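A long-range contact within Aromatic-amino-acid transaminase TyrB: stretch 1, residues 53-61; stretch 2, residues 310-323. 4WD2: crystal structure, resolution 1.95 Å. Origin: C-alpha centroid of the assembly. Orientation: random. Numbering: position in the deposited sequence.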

ATOM      1  N   VAL A  53      14.294 -18.534  -1.275  1.00 13.13           N
ATOM      2  CA  VAL A  53      13.947 -18.020   0.042  1.00 13.64           C
ATOM      3  C   VAL A  53      15.256 -17.898   0.807  1.00 15.82           C
ATOM      4  O   VAL A  53      15.876 -18.916   1.126  1.00 17.45           O
ATOM      5  CB  VAL A  53      12.976 -18.947   0.798  1.00 11.92           C
ATOM      6  CG1 VAL A  53      12.852 -18.509   2.247  1.00 11.53           C
ATOM      7  CG2 VAL A  53      11.619 -18.958   0.125  1.00 12.01           C
ATOM      8  N   MET A  54      15.700 -16.671   1.077  1.00 10.69           N
ATOM      9  CA  MET A  54      17.015 -16.489   1.670  1.00 10.80           C
ATOM     10  C   MET A  54      17.060 -17.106   3.061  1.00 20.92           C
ATOM     11  O   MET A  54      16.084 -17.026   3.813  1.00 11.29           O
ATOM     12  CB  MET A  54      17.388 -15.006   1.721  1.00 10.52           C
ATOM     13  CG  MET A  54      17.470 -14.355   0.348  1.00 10.27           C
ATOM     14  SD  MET A  54      17.966 -12.621   0.400  1.00 12.18           S
ATOM     15  CE  MET A  54      19.748 -12.739   0.462  1.00 10.48           C
ATOM     16  N   GLY A  55      18.189 -17.738   3.380  1.00 11.56           N
ATOM     17  CA  GLY A  55      18.379 -18.399   4.658  1.00 14.17           C
ATOM     18  C   GLY A  55      18.047 -17.510   5.839  1.00 15.27           C
ATOM     19  O   GLY A  55      17.357 -17.932   6.771  1.00 12.54           O
ATOM     20  N   ALA A  56      18.536 -16.273   5.794  1.00 14.57           N
ATOM     21  CA  ALA A  56      18.313 -15.321   6.874  1.00 13.92           C
ATOM     22  C   ALA A  56      16.836 -14.992   7.013  1.00 13.04           C
ATOM     23  O   ALA A  56      16.343 -14.786   8.118  1.00 13.67           O
ATOM     24  CB  ALA A  56      19.114 -14.051   6.640  1.00 14.12           C
ATOM     25  N   VAL A  57      16.139 -14.936   5.887  1.00 12.58           N
ATOM     26  CA  VAL A  57      14.719 -14.615   5.890  1.00 13.31           C
ATOM     27  C   VAL A  57      13.913 -15.764   6.489  1.00 14.45           C
ATOM     28  O   VAL A  57      13.032 -15.546   7.321  1.00 15.13           O
ATOM     29  CB  VAL A  57      14.223 -14.290   4.465  1.00 13.90           C
ATOM     30  CG1 VAL A  57      12.706 -14.344   4.389  1.00 13.51           C
ATOM     31  CG2 VAL A  57      14.740 -12.929   4.040  1.00 14.90           C
ATOM     32  N   ARG A  58      14.230 -16.987   6.076  1.00 15.42           N
ATOM     33  CA  ARG A  58      13.577 -18.171   6.625  1.00 18.18           C
ATOM     34  C   ARG A  58      13.783 -18.249   8.136  1.00 16.85           C
ATOM     35  O   ARG A  58      12.844 -18.488   8.888  1.00 16.31           O
ATOM     36  CB  ARG A  58      14.109 -19.435   5.949  1.00 21.31           C
ATOM     37  CG  ARG A  58      13.535 -20.733   6.500  1.00 26.15           C
ATOM     38  CD  ARG A  58      14.179 -21.937   5.826  1.00 29.88           C
ATOM     39  NE  ARG A  58      13.966 -21.926   4.381  1.00 31.78           N
ATOM     40  CZ  ARG A  58      12.921 -22.486   3.780  1.00 33.01           C
ATOM     41  NH1 ARG A  58      11.997 -23.113   4.504  1.00 33.53           N
ATOM     42  NH2 ARG A  58      12.802 -22.428   2.461  1.00 32.59           N
ATOM     43  N   GLU A  59      15.015 -18.014   8.574  1.00 16.66           N
ATOM     44  CA  GLU A  59      15.362 -18.098   9.986  1.00 17.92           C
ATOM     45  C   GLU A  59      14.635 -17.037  10.812  1.00 17.63           C
ATOM     46  O   GLU A  59      14.211 -17.304  11.932  1.00 19.14           O
ATOM     47  CB  GLU A  59      16.878 -17.963  10.163  1.00 19.60           C
ATOM     48  N   ALA A  60      14.495 -15.836  10.258  1.00 15.93           N
ATOM     49  CA  ALA A  60      13.757 -14.759  10.917  1.00 15.18           C
ATOM     50  C   ALA A  60      12.274 -15.091  11.043  1.00 16.76           C
ATOM     51  O   ALA A  60      11.667 -14.882  12.101  1.00 16.45           O
ATOM     52  CB  ALA A  60      13.933 -13.451  10.154  1.00 12.11           C
ATOM     53  N   GLU A  61      11.696 -15.588   9.951  1.00 17.39           N
ATOM     54  CA  GLU A  61      10.297 -15.998   9.916  1.00 19.42           C
ATOM     55  C   GLU A  61      10.015 -17.082  10.948  1.00 21.98           C
ATOM     56  O   GLU A  61       8.991 -17.043  11.644  1.00 23.29           O
ATOM     57  CB  GLU A  61       9.928 -16.491   8.516  1.00 20.89           C
ATOM     58  CG  GLU A  61       9.833 -15.389   7.489  1.00 21.22           C
ATOM     59  CD  GLU A  61       9.661 -15.920   6.083  1.00 24.07           C
ATOM     60  OE1 GLU A  61       9.966 -17.108   5.857  1.00 25.06           O
ATOM     61  OE2 GLU A  61       9.227 -15.148   5.199  1.00 25.01           O
TER
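Stretch 2, residues 310-323: ALRKQWEEELSAMC

How does stretch 2 run relative to stretch 1? Residues 310-323 form one continuous helix, begun earlier in the chain and continuing beyond it, with backbone hydrogen bonds such as Trp 315 N to Leu 311 O at 2.8 Å. Stretch 1 enters as a loop through Val 53 and Met 54 and turns helical from Gly 55 onward, Met 54 taking the N-cap position. The two helices point in nearly opposite directions, at 150° between their N-to-C directions, and their axes approach to 8.7 Å. Such close packing suits the small residues of stretch 1: the CA atoms of Ala 56 and Trp 315 lie 5.2 Å apart. Because the directions oppose, a walk forward along stretch 2 moves backward along stretch 1, from Ala 60 toward Met 54.

What does the first part of stretch 2 meet? Ala 310 makes no contact, but Leu 311, with chi1 m and chi2 t, points its CA-to-CB bond toward the other helix. Its two methyls reach different residues: CD1 lies 3.9 Å from Ala 60 CB, and CD2 lies 3.9 Å from Glu 59 CB. Glu 59 is modelled only as far as CB, so the rest of its side chain cannot be placed. The carbonyl of Leu 311 also takes part in the packing, its O atom lying 3.6 Å from Ala 56 CB. Arg 312 and Lys 313 point away; Arg 312 instead forms a salt bridge within its own helix, NE to Glu 316 OE2 at 2.7 Å.

What do Gln 314 and Trp 315 rest against? Gln 314, extended with chi1 and chi2 both t, lays its amide over the start of the opposing helix: OE1 is 3.5 Å from Ala 56 CA, and NE2 is 3.6 Å from Gly 55 C. Glycine leaves the room this amide occupies, since an ideal CB on Gly 55 would lie 2.7 Å from Gln 314 NE2, a clash. Beside it, Trp 315 brings CB to 3.7 Å from Ala 56 CB. Its indole turns away from Ala 56, but its CD1 still lies 3.5 Å from Met 54 CE, while Met 54 SD sits at the edge of the five-membered ring, 4.7 Å from its centroid.

How does the later part of stretch 2 hold the helix start? Glu 318 reaches across with chi1 and chi2 both t and accepts a hydrogen bond from Gly 55 N at OE1, 2.9 Å away; this carboxylate thus satisfies a backbone NH in the first turn, where the helix has no carbonyl of its own to offer. Two waters widen the link: one donates to Glu 318 OE2 and Val 53 O, while the other donates to Glu 318 OE1 and Gln 314 O and accepts from Ala 56 N. Next, Leu 319 CB lies 4.1 Å from Met 54 CE, and one turn beyond Glu 318, Met 322 closes the contact, its SD 3.8 Å from the same Met 54 CE.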

ATOM      1  N   ALA A 310      23.788 -12.016  13.770  1.00 15.14           N
ATOM      2  CA  ALA A 310      23.925 -13.317  13.123  1.00 14.87           C
ATOM      3  C   ALA A 310      23.149 -13.359  11.806  1.00 14.73           C
ATOM      4  O   ALA A 310      23.669 -13.817  10.785  1.00 15.32           O
ATOM      5  CB  ALA A 310      23.458 -14.425  14.055  1.00 16.29           C
ATOM      6  N   LEU A 311      21.911 -12.867  11.822  1.00 14.58           N
ATOM      7  CA  LEU A 311      21.077 -12.885  10.619  1.00 13.50           C
ATOM      8  C   LEU A 311      21.554 -11.853   9.609  1.00 11.69           C
ATOM      9  O   LEU A 311      21.503 -12.094   8.405  1.00 12.32           O
ATOM     10  CB  LEU A 311      19.603 -12.637  10.960  1.00 13.33           C
ATOM     11  CG  LEU A 311      18.887 -13.606  11.905  1.00 14.26           C
ATOM     12  CD1 LEU A 311      17.402 -13.271  11.993  1.00 14.08           C
ATOM     13  CD2 LEU A 311      19.089 -15.039  11.463  1.00 15.79           C
ATOM     14  N   ARG A 312      22.003 -10.698  10.098  1.00 11.35           N
ATOM     15  CA  ARG A 312      22.526  -9.645   9.228  1.00 11.41           C
ATOM     16  C   ARG A 312      23.716 -10.168   8.435  1.00 12.37           C
ATOM     17  O   ARG A 312      23.835  -9.920   7.242  1.00 11.99           O
ATOM     18  CB  ARG A 312      22.925  -8.409  10.045  1.00 11.69           C
ATOM     19  CG  ARG A 312      23.660  -7.318   9.260  1.00 12.50           C
ATOM     20  CD  ARG A 312      22.795  -6.726   8.163  1.00 13.87           C
ATOM     21  NE  ARG A 312      23.336  -5.476   7.622  1.00 13.48           N
ATOM     22  CZ  ARG A 312      23.006  -4.267   8.074  1.00 14.69           C
ATOM     23  NH1 ARG A 312      22.153  -4.147   9.081  1.00 15.58           N
ATOM     24  NH2 ARG A 312      23.527  -3.174   7.525  1.00 13.73           N
ATOM     25  N   LYS A 313      24.584 -10.916   9.104  1.00 14.20           N
ATOM     26  CA  LYS A 313      25.751 -11.497   8.452  1.00 16.66           C
ATOM     27  C   LYS A 313      25.353 -12.562   7.425  1.00 16.74           C
ATOM     28  O   LYS A 313      25.882 -12.596   6.316  1.00 16.61           O
ATOM     29  CB  LYS A 313      26.697 -12.095   9.494  1.00 19.61           C
ATOM     30  CG  LYS A 313      28.025 -12.565   8.919  1.00 23.00           C
ATOM     31  CD  LYS A 313      28.956 -13.056  10.012  1.00 26.02           C
ATOM     32  CE  LYS A 313      30.242 -13.612   9.427  1.00 28.85           C
ATOM     33  NZ  LYS A 313      31.107 -14.195  10.489  1.00 31.04           N
ATOM     34  N   GLN A 314      24.418 -13.425   7.802  1.00 15.05           N
ATOM     35  CA  GLN A 314      23.952 -14.483   6.920  1.00 13.32           C
ATOM     36  C   GLN A 314      23.284 -13.908   5.682  1.00 12.75           C
ATOM     37  O   GLN A 314      23.450 -14.422   4.578  1.00 12.74           O
ATOM     38  CB  GLN A 314      22.981 -15.394   7.657  1.00 13.56           C
ATOM     39  CG  GLN A 314      22.544 -16.617   6.871  1.00 15.25           C
ATOM     40  CD  GLN A 314      21.490 -17.400   7.611  1.00 16.90           C
ATOM     41  OE1 GLN A 314      20.953 -16.930   8.617  1.00 18.10           O
ATOM     42  NE2 GLN A 314      21.180 -18.596   7.123  1.00 16.44           N
ATOM     43  N   TRP A 315      22.526 -12.838   5.873  1.00 12.04           N
ATOM     44  CA  TRP A 315      21.887 -12.154   4.760  1.00 11.83           C
ATOM     45  C   TRP A 315      22.903 -11.519   3.806  1.00 12.66           C
ATOM     46  O   TRP A 315      22.826 -11.731   2.594  1.00 13.10           O
ATOM     47  CB  TRP A 315      20.918 -11.087   5.272  1.00 10.94           C
ATOM     48  CG  TRP A 315      20.388 -10.214   4.178  1.00  9.69           C
ATOM     49  CD1 TRP A 315      19.540 -10.583   3.171  1.00  7.84           C
ATOM     50  CD2 TRP A 315      20.677  -8.827   3.970  1.00  9.80           C
ATOM     51  NE1 TRP A 315      19.282  -9.513   2.354  1.00  6.80           N
ATOM     52  CE2 TRP A 315      19.967  -8.422   2.819  1.00  9.13           C
ATOM     53  CE3 TRP A 315      21.461  -7.885   4.647  1.00 10.04           C
ATOM     54  CZ2 TRP A 315      20.016  -7.119   2.334  1.00  8.96           C
ATOM     55  CZ3 TRP A 315      21.507  -6.590   4.164  1.00  9.41           C
ATOM     56  CH2 TRP A 315      20.790  -6.218   3.018  1.00  9.20           C
ATOM     57  N   GLU A 316      23.845 -10.742   4.340  1.00 12.34           N
ATOM     58  CA  GLU A 316      24.846 -10.078   3.505  1.00 12.78           C
ATOM     59  C   GLU A 316      25.680 -11.092   2.730  1.00 11.88           C
ATOM     60  O   GLU A 316      26.053 -10.858   1.578  1.00  9.51           O
ATOM     61  CB  GLU A 316      25.763  -9.186   4.351  1.00 15.36           C
ATOM     62  CG  GLU A 316      25.074  -7.966   4.956  1.00 17.56           C
ATOM     63  CD  GLU A 316      26.054  -6.950   5.530  1.00 21.48           C
ATOM     64  OE1 GLU A 316      27.245  -6.973   5.148  1.00 21.98           O
ATOM     65  OE2 GLU A 316      25.627  -6.120   6.363  1.00 22.40           O
ATOM     66  N   GLU A 317      25.974 -12.219   3.370  1.00 13.37           N
ATOM     67  CA  GLU A 317      26.752 -13.266   2.724  1.00 14.98           C
ATOM     68  C   GLU A 317      26.012 -13.873   1.532  1.00 13.86           C
ATOM     69  O   GLU A 317      26.598 -14.035   0.465  1.00 13.38           O
ATOM     70  CB  GLU A 317      27.125 -14.357   3.732  1.00 19.02           C
ATOM     71  CG  GLU A 317      28.274 -13.957   4.651  1.00 23.73           C
ATOM     72  CD  GLU A 317      28.655 -15.040   5.654  1.00 28.97           C
ATOM     73  OE1 GLU A 317      27.954 -16.078   5.731  1.00 31.65           O
ATOM     74  OE2 GLU A 317      29.663 -14.850   6.370  1.00 30.18           O
ATOM     75  N   GLU A 318      24.735 -14.210   1.704  1.00 12.74           N
ATOM     76  CA  GLU A 318      23.974 -14.819   0.610  1.00 12.51           C
ATOM     77  C   GLU A 318      23.770 -13.821  -0.525  1.00 11.08           C
ATOM     78  O   GLU A 318      23.855 -14.178  -1.697  1.00 11.36           O
ATOM     79  CB  GLU A 318      22.620 -15.348   1.097  1.00 13.80           C
ATOM     80  CG  GLU A 318      21.789 -16.027  -0.005  1.00 16.39           C
ATOM     81  CD  GLU A 318      20.610 -16.836   0.536  1.00 18.11           C
ATOM     82  OE1 GLU A 318      20.347 -16.779   1.756  1.00 18.84           O
ATOM     83  OE2 GLU A 318      19.946 -17.536  -0.262  1.00 19.20           O
ATOM     84  N   LEU A 319      23.515 -12.565  -0.172  1.00  9.90           N
ATOM     85  CA  LEU A 319      23.339 -11.516  -1.171  1.00 10.34           C
ATOM     86  C   LEU A 319      24.620 -11.290  -1.977  1.00 12.09           C
ATOM     87  O   LEU A 319      24.567 -11.051  -3.188  1.00 11.38           O
ATOM     88  CB  LEU A 319      22.891 -10.211  -0.504  1.00  9.84           C
ATOM     89  CG  LEU A 319      22.744  -8.999  -1.427  1.00  9.90           C
ATOM     90  CD1 LEU A 319      21.626  -9.195  -2.464  1.00  8.46           C
ATOM     91  CD2 LEU A 319      22.527  -7.741  -0.607  1.00  9.49           C
ATOM     92  N   SER A 320      25.771 -11.372  -1.313  1.00 12.64           N
ATOM     93  CA  SER A 320      27.045 -11.216  -2.013  1.00 13.95           C
ATOM     94  C   SER A 320      27.301 -12.409  -2.934  1.00 13.38           C
ATOM     95  O   SER A 320      27.861 -12.255  -4.015  1.00 13.42           O
ATOM     96  CB  SER A 320      28.203 -11.049  -1.025  1.00 16.65           C
ATOM     97  OG  SER A 320      28.528 -12.275  -0.395  1.00 19.58           O
ATOM     98  N   ALA A 321      26.879 -13.597  -2.511  1.00 12.53           N
ATOM     99  CA  ALA A 321      26.965 -14.781  -3.365  1.00 10.48           C
ATOM    100  C   ALA A 321      26.041 -14.649  -4.579  1.00  9.64           C
ATOM    101  O   ALA A 321      26.381 -15.093  -5.671  1.00  8.19           O
ATOM    102  CB  ALA A 321      26.633 -16.029  -2.577  1.00 11.29           C
ATOM    103  N   MET A 322      24.875 -14.041  -4.382  1.00 10.77           N
ATOM    104  CA  MET A 322      23.967 -13.730  -5.492  1.00 11.00           C
ATOM    105  C   MET A 322      24.620 -12.749  -6.455  1.00 11.16           C
ATOM    106  O   MET A 322      24.578 -12.934  -7.672  1.00 12.02           O
ATOM    107  CB  MET A 322      22.646 -13.152  -4.976  1.00 10.13           C
ATOM    108  CG  MET A 322      21.781 -14.155  -4.242  1.00 11.23           C
ATOM    109  SD  MET A 322      20.548 -13.373  -3.188  1.00 16.19           S
ATOM    110  CE  MET A 322      19.602 -12.436  -4.361  1.00 15.55           C
ATOM    111  N   CYS A 323      25.216 -11.705  -5.896  1.00  9.18           N
ATOM    112  CA  CYS A 323      25.947 -10.720  -6.677  1.00 10.92           C
ATOM    113  C   CYS A 323      27.042 -11.382  -7.519  1.00 10.94           C
ATOM    114  O   CYS A 323      27.183 -11.087  -8.703  1.00 10.96           O
ATOM    115  CB  CYS A 323      26.550  -9.659  -5.749  1.00  9.24           C
ATOM    116  SG  CYS A 323      27.247  -8.216  -6.579  1.00 13.21           S
TER
HETATM  117  O   HOH W   1      18.720 -19.646   0.479  1.00 18.98           O
HETATM  118  O   HOH W   2      20.649 -15.380   3.729  1.00  6.58           O